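Local coordinates for protein DNA alpha-glucosyltransferase (Enterobacteria phage T4, PDB 1XV5) that is a phage glycosyltransferase of the GT-B fold, built from two domains with parallel beta sheets and holding uridine-5'-diphosphate in this structure, at residues Asn198-Ile203 with Phe290-Ser295; Glu283-Ser288 with Gly314-Ile319. All blocks are in the same frame, centred on the assembly; numbering follows the deposited sequence.

Contact 1: Asn198-Ile203 with Phe290-Ser295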
loop_
_atom_site.group_PDB
_atom_site.type_symbol
_atom_site.label_atom_id
_atom_site.label_comp_id
_atom_site.label_asym_id
_atom_site.label_seq_id
_atom_site.Cartn_x
_atom_site.Cartn_y
_atom_site.Cartn_z
ATOM N N ASN A 198 -23.000 -2.461 12.989
ATOM C CA ASN A 198 -23.587 -1.441 12.126
ATOM C C ASN A 198 -22.594 -0.439 11.551
ATOM O O ASN A 198 -22.973 0.430 10.769
ATOM C CB ASN A 198 -24.699 -0.696 12.865
ATOM C CG ASN A 198 -25.831 -1.615 13.281
ATOM O OD1 ASN A 198 -26.121 -2.604 12.604
ATOM N ND2 ASN A 198 -26.487 -1.287 14.386
ATOM N N ILE A 199 -21.325 -0.568 11.924
ATOM C CA ILE A 199 -20.303 0.339 11.417
ATOM C C ILE A 199 -19.628 -0.239 10.179
ATOM O O ILE A 199 -19.141 -1.373 10.192
ATOM C CB ILE A 199 -19.206 0.614 12.474
ATOM C CG1 ILE A 199 -19.840 1.128 13.767
ATOM C CG2 ILE A 199 -18.196 1.610 11.922
ATOM C CD1 ILE A 199 -20.706 2.364 13.599
ATOM N N ASN A 200 -19.612 0.551 9.110
ATOM C CA ASN A 200 -18.993 0.156 7.855
ATOM C C ASN A 200 -17.877 1.164 7.636
ATOM O O ASN A 200 -18.134 2.340 7.395
ATOM C CB ASN A 200 -20.031 0.209 6.732
ATOM C CG ASN A 200 -21.220 -0.694 7.009
ATOM O OD1 ASN A 200 -22.182 -0.300 7.676
ATOM N ND2 ASN A 200 -21.147 -1.920 6.519
ATOM N N ARG A 201 -16.638 0.692 7.727
ATOM C CA ARG A 201 -15.480 1.570 7.621
ATOM C C ARG A 201 -14.598 1.321 6.403
ATOM O O ARG A 201 -14.027 0.244 6.233
ATOM C CB ARG A 201 -14.662 1.442 8.914
ATOM C CG ARG A 201 -13.563 2.485 9.134
ATOM C CD ARG A 201 -12.851 2.224 10.467
ATOM N NE ARG A 201 -13.781 2.212 11.600
ATOM C CZ ARG A 201 -14.181 3.292 12.269
ATOM N NH1 ARG A 201 -13.729 4.496 11.940
ATOM N NH2 ARG A 201 -15.065 3.173 13.253
ATOM N N TRP A 202 -14.502 2.343 5.560
ATOM C CA TRP A 202 -13.692 2.316 4.346
ATOM C C TRP A 202 -12.375 3.020 4.679
ATOM O O TRP A 202 -12.379 4.019 5.399
ATOM C CB TRP A 202 -14.420 3.097 3.248
ATOM C CG TRP A 202 -13.721 3.174 1.920
ATOM C CD1 TRP A 202 -13.940 2.377 0.829
ATOM C CD2 TRP A 202 -12.721 4.127 1.527
ATOM N NE1 TRP A 202 -13.142 2.778 -0.221
ATOM C CE2 TRP A 202 -12.385 3.851 0.182
ATOM C CE3 TRP A 202 -12.078 5.191 2.181
ATOM C CZ2 TRP A 202 -11.433 4.598 -0.523
ATOM C CZ3 TRP A 202 -11.131 5.935 1.477
ATOM C CH2 TRP A 202 -10.819 5.634 0.141
ATOM N N ILE A 203 -11.257 2.502 4.174
ATOM C CA ILE A 203 -9.954 3.132 4.401
ATOM C C ILE A 203 -9.186 3.266 3.087
ATOM O O ILE A 203 -9.262 2.395 2.217
ATOM C CB ILE A 203 -9.070 2.340 5.407
ATOM C CG1 ILE A 203 -8.985 0.865 5.000
ATOM C CG2 ILE A 203 -9.621 2.499 6.820
ATOM C CD1 ILE A 203 -7.937 0.070 5.795
ATOM N N PHE A 290 -17.789 -4.153 9.422
ATOM C CA PHE A 290 -17.284 -4.404 8.085
ATOM C C PHE A 290 -16.310 -3.347 7.599
ATOM O O PHE A 290 -16.545 -2.149 7.757
ATOM C CB PHE A 290 -18.466 -4.533 7.116
ATOM C CG PHE A 290 -19.456 -5.572 7.538
ATOM C CD1 PHE A 290 -20.446 -5.274 8.472
ATOM C CD2 PHE A 290 -19.333 -6.882 7.088
ATOM C CE1 PHE A 290 -21.291 -6.274 8.962
ATOM C CE2 PHE A 290 -20.172 -7.885 7.572
ATOM C CZ PHE A 290 -21.150 -7.580 8.511
ATOM N N GLY A 291 -15.204 -3.821 7.032
ATOM C CA GLY A 291 -14.177 -2.943 6.502
ATOM C C GLY A 291 -14.234 -2.997 4.989
ATOM O O GLY A 291 -14.436 -4.065 4.405
ATOM N N TYR A 292 -14.036 -1.850 4.351
ATOM C CA TYR A 292 -14.101 -1.766 2.903
ATOM C C TYR A 292 -12.812 -1.290 2.258
ATOM O O TYR A 292 -12.200 -0.322 2.697
ATOM C CB TYR A 292 -15.225 -0.815 2.491
ATOM C CG TYR A 292 -16.603 -1.272 2.906
ATOM C CD1 TYR A 292 -17.545 -1.656 1.952
ATOM C CD2 TYR A 292 -16.966 -1.322 4.251
ATOM C CE1 TYR A 292 -18.821 -2.082 2.328
ATOM C CE2 TYR A 292 -18.238 -1.746 4.640
ATOM C CZ TYR A 292 -19.158 -2.123 3.672
ATOM O OH TYR A 292 -20.416 -2.545 4.049
ATOM N N GLN A 293 -12.414 -1.989 1.204
ATOM C CA GLN A 293 -11.223 -1.640 0.441
ATOM C C GLN A 293 -11.705 -1.914 -0.969
ATOM O O GLN A 293 -11.754 -3.063 -1.410
ATOM C CB GLN A 293 -10.057 -2.552 0.820
ATOM C CG GLN A 293 -8.697 -1.896 0.634
ATOM C CD GLN A 293 -8.282 -1.798 -0.820
ATOM O OE1 GLN A 293 -9.106 -1.907 -1.726
ATOM N NE2 GLN A 293 -6.995 -1.585 -1.049
ATOM N N LEU A 294 -12.088 -0.851 -1.668
ATOM C CA LEU A 294 -12.646 -0.994 -2.999
ATOM C C LEU A 294 -11.750 -0.599 -4.165
ATOM O O LEU A 294 -12.236 -0.114 -5.191
ATOM C CB LEU A 294 -13.967 -0.218 -3.057
ATOM C CG LEU A 294 -14.952 -0.569 -1.934
ATOM C CD1 LEU A 294 -16.186 0.322 -2.030
ATOM C CD2 LEU A 294 -15.340 -2.046 -2.020
ATOM N N SER A 295 -10.449 -0.818 -4.024
ATOM C CA SER A 295 -9.531 -0.495 -5.109
ATOM C C SER A 295 -9.926 -1.304 -6.341
ATOM O O SER A 295 -10.246 -2.493 -6.251
ATOM C CB SER A 295 -8.087 -0.796 -4.706
ATOM O OG SER A 295 -7.639 0.175 -3.776
#
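Strands 199-203 and 290-293 run side by side in the same direction, their axes 26° apart, as parallel neighbours within one of the two parallel beta sheets of this GT-B protein. Backbone bonds pass to and fro between them: F290 N donates to I199 O, R201 N to F290 O at 2.8 Å, and Y292 N to R201 O, also at 2.8 Å. These middle two are the short ones; the last rung, I203 N to Y292 O, is weak at 3.3 Å. N200, W202, F290 and Y292 all project to one face of the sheet, where helices 212-223 and 354-365 cover them. In Y292, CG stands anti to the carbonyl carbon (chi1 -63°), beside the backbone N. CE2 of its ring comes 3.4 Å from N200 CB. Between this ring and the N200 amide the planes differ by 61°. R201 leaves from the other face, which at G291 carries no side chain; its guanidinium turns away from strand 290-293 to a salt bridge with E233. Farther along, CD1 of the W202 indole lies 3.8 Å from Y292 CB and, past the end of the strand, 4.2 Å from L294 CG. Beyond the paired residues, S295 N donates a nearly straight bond to Q293 OE1 at 2.9 Å.

Contact 2: Glu283-Ser288 with Gly314-Ile319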
loop_
_atom_site.group_PDB
_atom_site.type_symbol
_atom_site.label_atom_id
_atom_site.label_comp_id
_atom_site.label_asym_id
_atom_site.label_seq_id
_atom_site.Cartn_x
_atom_site.Cartn_y
_atom_site.Cartn_z
ATOM N N GLU A 283 -7.238 0.024 15.492
ATOM C CA GLU A 283 -8.030 -0.151 16.704
ATOM C C GLU A 283 -9.506 0.088 16.378
ATOM O O GLU A 283 -10.370 -0.711 16.748
ATOM C CB GLU A 283 -7.547 0.820 17.789
ATOM C CG GLU A 283 -8.303 0.764 19.109
ATOM C CD GLU A 283 -8.284 -0.610 19.765
ATOM O OE1 GLU A 283 -7.280 -1.340 19.623
ATOM O OE2 GLU A 283 -9.275 -0.951 20.440
ATOM N N ARG A 284 -9.794 1.178 15.670
ATOM C CA ARG A 284 -11.173 1.496 15.302
ATOM C C ARG A 284 -11.763 0.427 14.386
ATOM O O ARG A 284 -12.921 0.022 14.547
ATOM C CB ARG A 284 -11.253 2.852 14.588
ATOM C CG ARG A 284 -11.035 4.067 15.485
ATOM C CD ARG A 284 -11.308 5.367 14.720
ATOM N NE ARG A 284 -10.311 5.651 13.690
ATOM C CZ ARG A 284 -9.179 6.317 13.903
ATOM N NH1 ARG A 284 -8.890 6.772 15.116
ATOM N NH2 ARG A 284 -8.341 6.545 12.898
ATOM N N MET A 285 -10.960 -0.024 13.427
ATOM C CA MET A 285 -11.407 -1.030 12.470
ATOM C C MET A 285 -11.683 -2.373 13.134
ATOM O O MET A 285 -12.628 -3.068 12.758
ATOM C CB MET A 285 -10.360 -1.209 11.369
ATOM C CG MET A 285 -10.791 -2.122 10.229
ATOM S SD MET A 285 -12.146 -1.440 9.238
ATOM C CE MET A 285 -11.260 -0.208 8.238
ATOM N N SER A 286 -10.867 -2.730 14.126
ATOM C CA SER A 286 -11.033 -4.002 14.823
ATOM C C SER A 286 -12.372 -4.075 15.549
ATOM O O SER A 286 -12.828 -5.162 15.918
ATOM C CB SER A 286 -9.897 -4.215 15.831
ATOM O OG SER A 286 -10.023 -3.321 16.927
ATOM N N LYS A 287 -12.992 -2.919 15.761
ATOM C CA LYS A 287 -14.279 -2.858 16.446
ATOM C C LYS A 287 -15.409 -2.496 15.491
ATOM O O LYS A 287 -16.523 -2.202 15.923
ATOM C CB LYS A 287 -14.215 -1.843 17.599
ATOM C CG LYS A 287 -13.288 -2.283 18.737
ATOM C CD LYS A 287 -13.190 -1.244 19.856
ATOM C CE LYS A 287 -12.459 0.009 19.400
ATOM N NZ LYS A 287 -12.175 0.940 20.533
ATOM N N SER A 288 -15.113 -2.527 14.192
ATOM C CA SER A 288 -16.098 -2.209 13.158
ATOM C C SER A 288 -16.583 -3.495 12.496
ATOM O O SER A 288 -15.792 -4.387 12.192
ATOM C CB SER A 288 -15.482 -1.292 12.103
ATOM O OG SER A 288 -15.031 -0.082 12.683
ATOM N N GLY A 314 -8.214 -7.800 7.045
ATOM C CA GLY A 314 -8.238 -9.173 7.507
ATOM C C GLY A 314 -7.429 -9.375 8.773
ATOM O O GLY A 314 -7.815 -10.135 9.660
ATOM N N ALA A 315 -6.309 -8.674 8.870
ATOM C CA ALA A 315 -5.434 -8.812 10.024
ATOM C C ALA A 315 -6.000 -8.321 11.352
ATOM O O ALA A 315 -5.712 -8.909 12.392
ATOM C CB ALA A 315 -4.101 -8.126 9.741
ATOM N N CYS A 316 -6.804 -7.259 11.336
ATOM C CA CYS A 316 -7.339 -6.739 12.586
ATOM C C CYS A 316 -8.655 -7.380 13.029
ATOM O O CYS A 316 -9.169 -7.068 14.096
ATOM C CB CYS A 316 -7.485 -5.211 12.521
ATOM S SG CYS A 316 -8.854 -4.603 11.535
ATOM N N GLY A 317 -9.211 -8.265 12.210
ATOM C CA GLY A 317 -10.427 -8.937 12.632
ATOM C C GLY A 317 -11.788 -8.421 12.219
ATOM O O GLY A 317 -12.783 -8.761 12.860
ATOM N N THR A 318 -11.860 -7.591 11.189
ATOM C CA THR A 318 -13.169 -7.142 10.725
ATOM C C THR A 318 -13.449 -8.024 9.511
ATOM O O THR A 318 -12.593 -8.810 9.114
ATOM C CB THR A 318 -13.168 -5.654 10.281
ATOM O OG1 THR A 318 -14.505 -5.263 9.935
ATOM C CG2 THR A 318 -12.266 -5.446 9.073
ATOM N N ILE A 319 -14.647 -7.931 8.942
ATOM C CA ILE A 319 -14.955 -8.711 7.750
ATOM C C ILE A 319 -14.524 -7.873 6.554
ATOM O O ILE A 319 -15.003 -6.755 6.372
ATOM C CB ILE A 319 -16.462 -9.003 7.629
ATOM C CG1 ILE A 319 -16.873 -10.047 8.667
ATOM C CG2 ILE A 319 -16.785 -9.486 6.212
ATOM C CD1 ILE A 319 -16.220 -11.408 8.467
HETATM O O HOH W 1 -11.343 -7.656 15.682
#
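T318 OG1 donates to S288 O at 2.7 Å, the shortest polar link between two chain turns that each carry a helix of the GT-B domain into a strand of its parallel sheet. The hydroxyl approaches from above the carbonyl plane of S288, 42° out of it. OG1 is placed for this by lying anti to the backbone N (chi1 -176°), which leaves CG2 to pack 3.8 Å from M285 CG. Helix 308-316 ends here in a Schellman motif: G317 has positive phi (95°), and a beta carbon there would collide with C316 O. CB of C316 is directed toward the end of helix 278-286, and SG lies 3.4 Å from M285 CG and also touches M285 CB. The bent M285 chain thus sits against both C316 and T318, and it reaches R201 and I203 of strand 199-203 as well. Beside the apolar patch, S286 CB rests 3.4 Å from C316 O, and a water lies 2.9 Å from S286 O and 2.8 Å from C316 O, within hydrogen-bonding distance of both helix ends. S286 and, just past helix 278-286, S288 both turn their hydroxyls back to carbonyls near its end. S286 OG bonds to E283 O, while R284 O accepts two donors from opposite faces of its plane, K287 N at 3.2 Å and S288 OG at 2.8 Å.

The two contacts lie in the same domain with centres about 10 Å apart, and their segments alternate along the chain: helix 278-286 leads into strand 288-293, which is followed in turn by helix 308-316. They also touch directly. R201 NE of contact 1 probably bonds to S288 OG of contact 2 at 2.8 Å, and G291 N probably to I319 O at 3.0 Å, the latter tying strand 319-323 to the opposite edge of strand 288-293 from strand 199-203. Contact 1 is nearer the nucleotide: the I203 side chain is about 5 Å from the bound uridine-5'-diphosphate, against about 9 Å for that of M285 in contact 2.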